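Local coordinates for UDP-N-acetylenolpyruvoylglucosamine reductase (Listeria monocytogenes, PDB 3TX1), which probably catalyses the NADPH-dependent reduction of UDP-N-acetylenolpyruvoylglucosamine to UDP-N-acetylmuramate with FAD as cofactor, a step in making cell-wall peptidoglycan, at residues E238-G243 with I281-G286; Q264-G269 with M293-Y298. All coordinates share one frame; numbering follows the deposited sequence.

Overall arrangement
Both interactions lie in the C-terminal domain of the MurB family, about 12 Å apart, centre to centre. Along the chain their segments alternate: 238-243, 264-269, 281-286, 293-298. A three-stranded antiparallel sheet joins them, with 271-273 in the middle and 267-268 and 281-283 as its outer strands. Interaction 1 sets a flavin-pocket loop against strand 281-283. Interaction 2 sets strand 267-268 against helix 289-307, which follows strand 281-283 in the chain. The two meet where I281 packs on L295 and I296. The sheet therefore has the flavin-side loop at its edge strand 281-283, and helix 289-307 packed against it farther from the FAD.

Interaction 1: E238-G243 with I281-G286; sequences EYPSCG and IVNIGG. With FAD (flavin-adenine dinucleotide), chain B.
The loop that carries S241, C242 and G243 of the FAD pocket lies against strand 281-283, where P240 and Y239 meet N283 and V282. One backbone bond ties the two segments: N283 N donates to P240 O at 3.1 Å. Close to this bond, the proline ring lies against the asparagine side chain, with P240 CG 3.5 Å from N283 CB. With chi1 at -176°, the amide of N283 is swung to the side opposite its own backbone N, and it reaches past the proline toward T49. Its OD1 accepts from G285 N at 3.0 Å, closing an Asx turn, and also from A287 N. Its ND2 donates to T49 O. The buried amide thus has partners at both ends, which should fix its rotation. Y239 reaches the strand mainly through CB, 3.7 Å from V282 CB. Its ring runs on past V282 and brings CD2 to 3.8 Å from N283 O. S241 CB approaches I281 O at 3.6 Å. Beyond it the loop reaches the dimethylbenzene end of the isoalloxazine, where G243 CA is 3.4 Å from FAD C9. The contact thus backs a wall of the flavin pocket, near S244 and E314, both predicted active-site residues. On the far side, the backbone of V282 is hydrogen-bonded to Q272 of the middle strand 271-273. Helix 289-307 supplies Y292, whose hydroxyl bonds I281 O.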
loop_
_atom_site.group_PDB
_atom_site.type_symbol
_atom_site.label_atom_id
_atom_site.label_comp_id
_atom_site.label_asym_id
_atom_site.label_seq_id
_atom_site.Cartn_x
_atom_site.Cartn_y
_atom_site.Cartn_z
ATOM N N GLU A 238 16.318 3.840 3.321
ATOM C CA GLU A 238 16.595 4.789 4.388
ATOM C C GLU A 238 15.603 5.971 4.367
ATOM O O GLU A 238 15.181 6.443 5.429
ATOM C CB GLU A 238 18.068 5.265 4.354
ATOM C CG GLU A 238 18.586 5.886 3.034
ATOM C CD GLU A 238 19.061 4.870 1.962
ATOM O OE1 GLU A 238 19.962 5.253 1.179
ATOM O OE2 GLU A 238 18.577 3.694 1.886
ATOM N N TYR A 239 15.180 6.402 3.177
ATOM C CA TYR A 239 14.309 7.567 3.068
ATOM C C TYR A 239 12.863 7.234 2.972
ATOM O O TYR A 239 12.515 6.225 2.379
ATOM C CB TYR A 239 14.625 8.361 1.807
ATOM C CG TYR A 239 15.952 9.017 1.865
ATOM C CD1 TYR A 239 17.015 8.477 1.177
ATOM C CD2 TYR A 239 16.155 10.139 2.647
ATOM C CE1 TYR A 239 18.254 9.042 1.245
ATOM C CE2 TYR A 239 17.384 10.725 2.713
ATOM C CZ TYR A 239 18.429 10.158 2.009
ATOM O OH TYR A 239 19.688 10.682 2.054
ATOM N N PRO A 240 11.990 8.103 3.506
ATOM C CA PRO A 240 10.594 7.771 3.254
ATOM C C PRO A 240 10.361 7.923 1.756
ATOM O O PRO A 240 11.015 8.745 1.132
ATOM C CB PRO A 240 9.807 8.820 4.063
ATOM C CG PRO A 240 10.804 9.855 4.468
ATOM C CD PRO A 240 12.149 9.195 4.481
ATOM N N SER A 241 9.504 7.087 1.174
ATOM C CA SER A 241 9.173 7.201 -0.265
ATOM C C SER A 241 7.916 6.420 -0.507
ATOM O O SER A 241 7.396 5.780 0.416
ATOM C CB SER A 241 10.275 6.636 -1.188
ATOM O OG SER A 241 10.250 5.206 -1.284
ATOM N N CYS A 242 7.380 6.516 -1.719
ATOM C CA CYS A 242 6.318 5.595 -2.090
ATOM C C CYS A 242 7.181 4.552 -2.801
ATOM O O CYS A 242 8.412 4.478 -2.551
ATOM C CB CYS A 242 5.206 6.247 -2.924
ATOM S SG CYS A 242 5.664 7.383 -4.258
ATOM N N GLY A 243 6.672 3.714 -3.670
ATOM C CA GLY A 243 7.720 2.814 -4.179
ATOM C C GLY A 243 8.304 3.303 -5.467
ATOM O O GLY A 243 8.709 4.453 -5.612
ATOM N N ILE A 281 10.908 8.600 -5.836
ATOM C CA ILE A 281 10.999 9.974 -5.391
ATOM C C ILE A 281 11.123 9.925 -3.865
ATOM O O ILE A 281 10.163 9.580 -3.172
ATOM C CB ILE A 281 9.782 10.772 -5.852
ATOM C CG1 ILE A 281 9.868 10.919 -7.354
ATOM C CG2 ILE A 281 9.749 12.144 -5.204
ATOM C CD1 ILE A 281 8.670 11.593 -7.962
ATOM N N VAL A 282 12.305 10.234 -3.356
ATOM C CA VAL A 282 12.527 10.203 -1.919
ATOM C C VAL A 282 12.224 11.541 -1.230
ATOM O O VAL A 282 12.248 12.587 -1.843
ATOM C CB VAL A 282 13.981 9.819 -1.576
ATOM C CG1 VAL A 282 14.299 8.465 -2.137
ATOM C CG2 VAL A 282 14.940 10.858 -2.138
ATOM N N ASN A 283 12.055 11.484 0.081
ATOM C CA ASN A 283 11.707 12.614 0.908
ATOM C C ASN A 283 12.931 12.975 1.681
ATOM O O ASN A 283 13.160 12.439 2.762
ATOM C CB ASN A 283 10.621 12.167 1.884
ATOM C CG ASN A 283 10.090 13.279 2.746
ATOM O OD1 ASN A 283 10.626 14.399 2.781
ATOM N ND2 ASN A 283 8.996 12.982 3.450
ATOM N N ILE A 284 13.722 13.884 1.143
ATOM C CA ILE A 284 14.930 14.314 1.817
ATOM C C ILE A 284 14.679 15.217 3.021
ATOM O O ILE A 284 15.626 15.805 3.539
ATOM C CB ILE A 284 15.913 14.994 0.849
ATOM C CG1 ILE A 284 15.318 16.272 0.272
ATOM C CG2 ILE A 284 16.298 14.023 -0.248
ATOM C CD1 ILE A 284 16.314 17.115 -0.496
ATOM N N GLY A 285 13.421 15.356 3.449
ATOM C CA GLY A 285 13.092 16.092 4.679
ATOM C C GLY A 285 12.043 17.160 4.502
ATOM O O GLY A 285 12.262 18.178 3.831
ATOM N N GLY A 286 10.876 16.948 5.074
ATOM C CA GLY A 286 9.833 17.975 4.976
ATOM C C GLY A 286 9.156 18.095 3.619
ATOM O O GLY A 286 8.513 19.117 3.301
HETATM P PA FAD B . -1.641 2.034 0.827
HETATM O O1A FAD B . -2.088 2.529 2.162
HETATM O O2A FAD B . -0.517 2.733 0.117
HETATM O O5B FAD B . -2.868 2.103 -0.195
HETATM C C5B FAD B . -2.704 1.202 -1.286
HETATM C C4B FAD B . -4.015 0.904 -1.982
HETATM O O4B FAD B . -4.658 -0.205 -1.374
HETATM C C3B FAD B . -5.038 2.018 -1.988
HETATM O O3B FAD B . -5.870 1.798 -3.154
HETATM C C2B FAD B . -5.832 1.685 -0.725
HETATM O O2B FAD B . -7.159 2.231 -0.594
HETATM C C1B FAD B . -5.922 0.193 -0.857
HETATM N N9A FAD B . -6.018 -0.420 0.456
HETATM C C8A FAD B . -5.179 -0.282 1.494
HETATM N N7A FAD B . -5.586 -1.105 2.501
HETATM C C5A FAD B . -6.684 -1.791 2.112
HETATM C C6A FAD B . -7.644 -2.778 2.672
HETATM N N6A FAD B . -7.550 -3.277 3.936
HETATM N N1A FAD B . -8.647 -3.189 1.867
HETATM C C2A FAD B . -8.796 -2.750 0.624
HETATM N N3A FAD B . -8.003 -1.839 0.058
HETATM C C4A FAD B . -6.953 -1.330 0.740
HETATM N N1 FAD B . 4.942 -2.980 -4.116
HETATM C C2 FAD B . 5.215 -4.164 -4.718
HETATM O O2 FAD B . 4.289 -4.817 -5.227
HETATM N N3 FAD B . 6.436 -4.715 -4.775
HETATM C C4 FAD B . 7.519 -4.137 -4.276
HETATM O O4 FAD B . 8.651 -4.664 -4.383
HETATM C C4X FAD B . 7.303 -2.846 -3.608
HETATM N N5 FAD B . 8.335 -2.200 -3.072
HETATM C C5X FAD B . 8.193 -1.019 -2.453
HETATM C C6 FAD B . 9.316 -0.420 -1.904
HETATM C C7 FAD B . 9.212 0.773 -1.239
HETATM C C7M FAD B . 10.444 1.419 -0.662
HETATM C C8 FAD B . 7.865 1.376 -1.125
HETATM C C8M FAD B . 7.668 2.674 -0.429
HETATM C C9 FAD B . 6.757 0.782 -1.665
HETATM C C9A FAD B . 6.871 -0.409 -2.341
HETATM N N10 FAD B . 5.741 -1.059 -2.893
HETATM C C10 FAD B . 5.938 -2.290 -3.544
HETATM C "C1'" FAD B . 4.407 -0.435 -2.811
HETATM C "C2'" FAD B . 3.658 -0.869 -1.572
HETATM O "O2'" FAD B . 4.561 -1.424 -0.619
HETATM C "C3'" FAD B . 2.632 -1.938 -1.894
HETATM O "O3'" FAD B . 1.811 -1.411 -2.929
HETATM C "C4'" FAD B . 1.795 -2.243 -0.655
HETATM O "O4'" FAD B . 1.194 -3.543 -0.736
HETATM C "C5'" FAD B . 0.765 -1.167 -0.361
HETATM O "O5'" FAD B . 0.454 -1.262 1.009
HETATM P P FAD B . -0.263 -0.125 1.841
HETATM O O1P FAD B . -0.863 -0.831 3.003
HETATM O O2P FAD B . 0.797 0.903 2.046
HETATM O O3P FAD B . -1.346 0.471 0.881
#

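Interaction 2: Q264-G269 with M293-Y298; sequences QGHIIG and MNLIAY
H266 and Y298 form an offset stack between the loop entering strand 267-268 and helix 289-307. The ring centroids are 4.9 Å apart. The two side chains run at about a right angle to each other, yet their ring planes are only 27° from parallel. The tyrosine ring is shifted, so that CE2 lies over one face of the imidazole, toward its rim, 3.6 Å from H266 NE2. A fully extended first torsion in Y298 (chi1 -180°) carries its ring out from the helix to the histidine. Beside the stack, I268 and L295 make the apolar part of the contact. Their side chains cross obliquely, with I268 CG1 3.9 Å from L295 CD1. The isoleucine end goes deeper: CD1 lies against the helix backbone, 3.8 Å from L295 CA and close to N294 O. The other leucine branch, CD2, approaches H266 O at 4.0 Å. No hydrogen bond joins the segments, so aromatic and apolar packing carries the contact. Around this surface contact, L295 also packs on A271 and V273 of strand 271-273. With strand 281-283 next in the sheet, this one helical leucine spans all three strands.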
loop_
_atom_site.group_PDB
_atom_site.type_symbol
_atom_site.label_atom_id
_atom_site.label_comp_id
_atom_site.label_asym_id
_atom_site.label_seq_id
_atom_site.Cartn_x
_atom_site.Cartn_y
_atom_site.Cartn_z
ATOM N N GLN A 264 17.793 12.531 -12.685
ATOM C CA GLN A 264 18.223 11.940 -11.426
ATOM C C GLN A 264 18.930 12.961 -10.533
ATOM O O GLN A 264 19.903 13.608 -10.962
ATOM C CB GLN A 264 19.103 10.735 -11.659
ATOM C CG GLN A 264 19.278 9.958 -10.372
ATOM C CD GLN A 264 19.906 8.585 -10.554
ATOM O OE1 GLN A 264 20.671 8.343 -11.495
ATOM N NE2 GLN A 264 19.594 7.681 -9.623
ATOM N N GLY A 265 18.419 13.091 -9.299
ATOM C CA GLY A 265 18.940 14.022 -8.314
ATOM C C GLY A 265 18.078 15.266 -8.288
ATOM O O GLY A 265 18.182 16.079 -7.391
ATOM N N HIS A 266 17.193 15.415 -9.260
ATOM C CA HIS A 266 16.339 16.580 -9.317
ATOM C C HIS A 266 15.599 16.756 -8.038
ATOM O O HIS A 266 15.148 15.785 -7.454
ATOM C CB HIS A 266 15.366 16.513 -10.496
ATOM C CG HIS A 266 15.086 17.866 -11.074
ATOM N ND1 HIS A 266 15.901 18.440 -12.001
ATOM C CD2 HIS A 266 14.156 18.820 -10.732
ATOM C CE1 HIS A 266 15.459 19.670 -12.288
ATOM N NE2 HIS A 266 14.397 19.915 -11.508
ATOM N N ILE A 267 15.467 17.996 -7.579
ATOM C CA ILE A 267 14.769 18.301 -6.330
ATOM C C ILE A 267 13.745 19.385 -6.530
ATOM O O ILE A 267 14.007 20.356 -7.230
ATOM C CB ILE A 267 15.761 18.802 -5.260
ATOM C CG1 ILE A 267 16.700 17.680 -4.859
ATOM C CG2 ILE A 267 15.057 19.328 -4.000
ATOM C CD1 ILE A 267 17.845 18.168 -4.027
ATOM N N ILE A 268 12.565 19.188 -5.949
ATOM C CA ILE A 268 11.546 20.207 -5.869
ATOM C C ILE A 268 11.096 20.195 -4.415
ATOM O O ILE A 268 10.644 19.142 -3.943
ATOM C CB ILE A 268 10.345 19.902 -6.731
ATOM C CG1 ILE A 268 10.779 19.793 -8.197
ATOM C CG2 ILE A 268 9.278 20.981 -6.484
ATOM C CD1 ILE A 268 9.624 19.947 -9.172
ATOM N N GLY A 269 11.240 21.335 -3.708
ATOM C CA GLY A 269 10.929 21.402 -2.278
ATOM C C GLY A 269 11.720 20.372 -1.501
ATOM O O GLY A 269 12.932 20.372 -1.532
ATOM N N MET A 293 3.668 15.767 -6.283
ATOM C CA MET A 293 2.860 15.951 -7.491
ATOM C C MET A 293 3.611 16.798 -8.480
ATOM O O MET A 293 3.475 16.625 -9.694
ATOM C CB MET A 293 1.511 16.656 -7.207
ATOM C CG MET A 293 0.454 15.958 -6.338
ATOM S SD MET A 293 0.250 14.152 -6.577
ATOM C CE MET A 293 0.085 13.899 -8.352
ATOM N N ASN A 294 4.363 17.762 -7.963
ATOM C CA ASN A 294 5.100 18.647 -8.810
ATOM C C ASN A 294 6.298 17.943 -9.431
ATOM O O ASN A 294 6.567 18.066 -10.619
ATOM C CB ASN A 294 5.473 19.928 -8.047
ATOM C CG ASN A 294 4.339 20.988 -8.050
ATOM O OD1 ASN A 294 4.199 21.777 -7.114
ATOM N ND2 ASN A 294 3.527 21.000 -9.118
ATOM N N LEU A 295 7.006 17.148 -8.654
ATOM C CA LEU A 295 8.116 16.430 -9.230
ATOM C C LEU A 295 7.611 15.329 -10.184
ATOM O O LEU A 295 8.150 15.151 -11.290
ATOM C CB LEU A 295 9.029 15.890 -8.138
ATOM C CG LEU A 295 10.361 15.299 -8.548
ATOM C CD1 LEU A 295 10.987 16.172 -9.630
ATOM C CD2 LEU A 295 11.243 15.189 -7.305
ATOM N N ILE A 296 6.547 14.639 -9.795
ATOM C CA ILE A 296 6.005 13.631 -10.664
ATOM C C ILE A 296 5.648 14.250 -12.008
ATOM O O ILE A 296 6.046 13.746 -13.052
ATOM C CB ILE A 296 4.769 12.969 -10.065
ATOM C CG1 ILE A 296 5.156 12.088 -8.866
ATOM C CG2 ILE A 296 4.053 12.128 -11.119
ATOM C CD1 ILE A 296 3.945 11.380 -8.233
ATOM N N ALA A 297 4.939 15.361 -12.006
ATOM C CA ALA A 297 4.529 15.947 -13.287
ATOM C C ALA A 297 5.716 16.453 -14.126
ATOM O O ALA A 297 5.737 16.322 -15.364
ATOM C CB ALA A 297 3.508 17.037 -13.069
ATOM N N TYR A 298 6.720 16.992 -13.457
ATOM C CA TYR A 298 7.847 17.503 -14.186
ATOM C C TYR A 298 8.655 16.363 -14.846
ATOM O O TYR A 298 9.158 16.498 -15.970
ATOM C CB TYR A 298 8.674 18.363 -13.257
ATOM C CG TYR A 298 9.888 18.979 -13.854
ATOM C CD1 TYR A 298 9.840 20.247 -14.469
ATOM C CD2 TYR A 298 11.125 18.331 -13.748
ATOM C CE1 TYR A 298 10.995 20.843 -14.981
ATOM C CE2 TYR A 298 12.280 18.905 -14.272
ATOM C CZ TYR A 298 12.207 20.137 -14.880
ATOM O OH TYR A 298 13.375 20.629 -15.379
#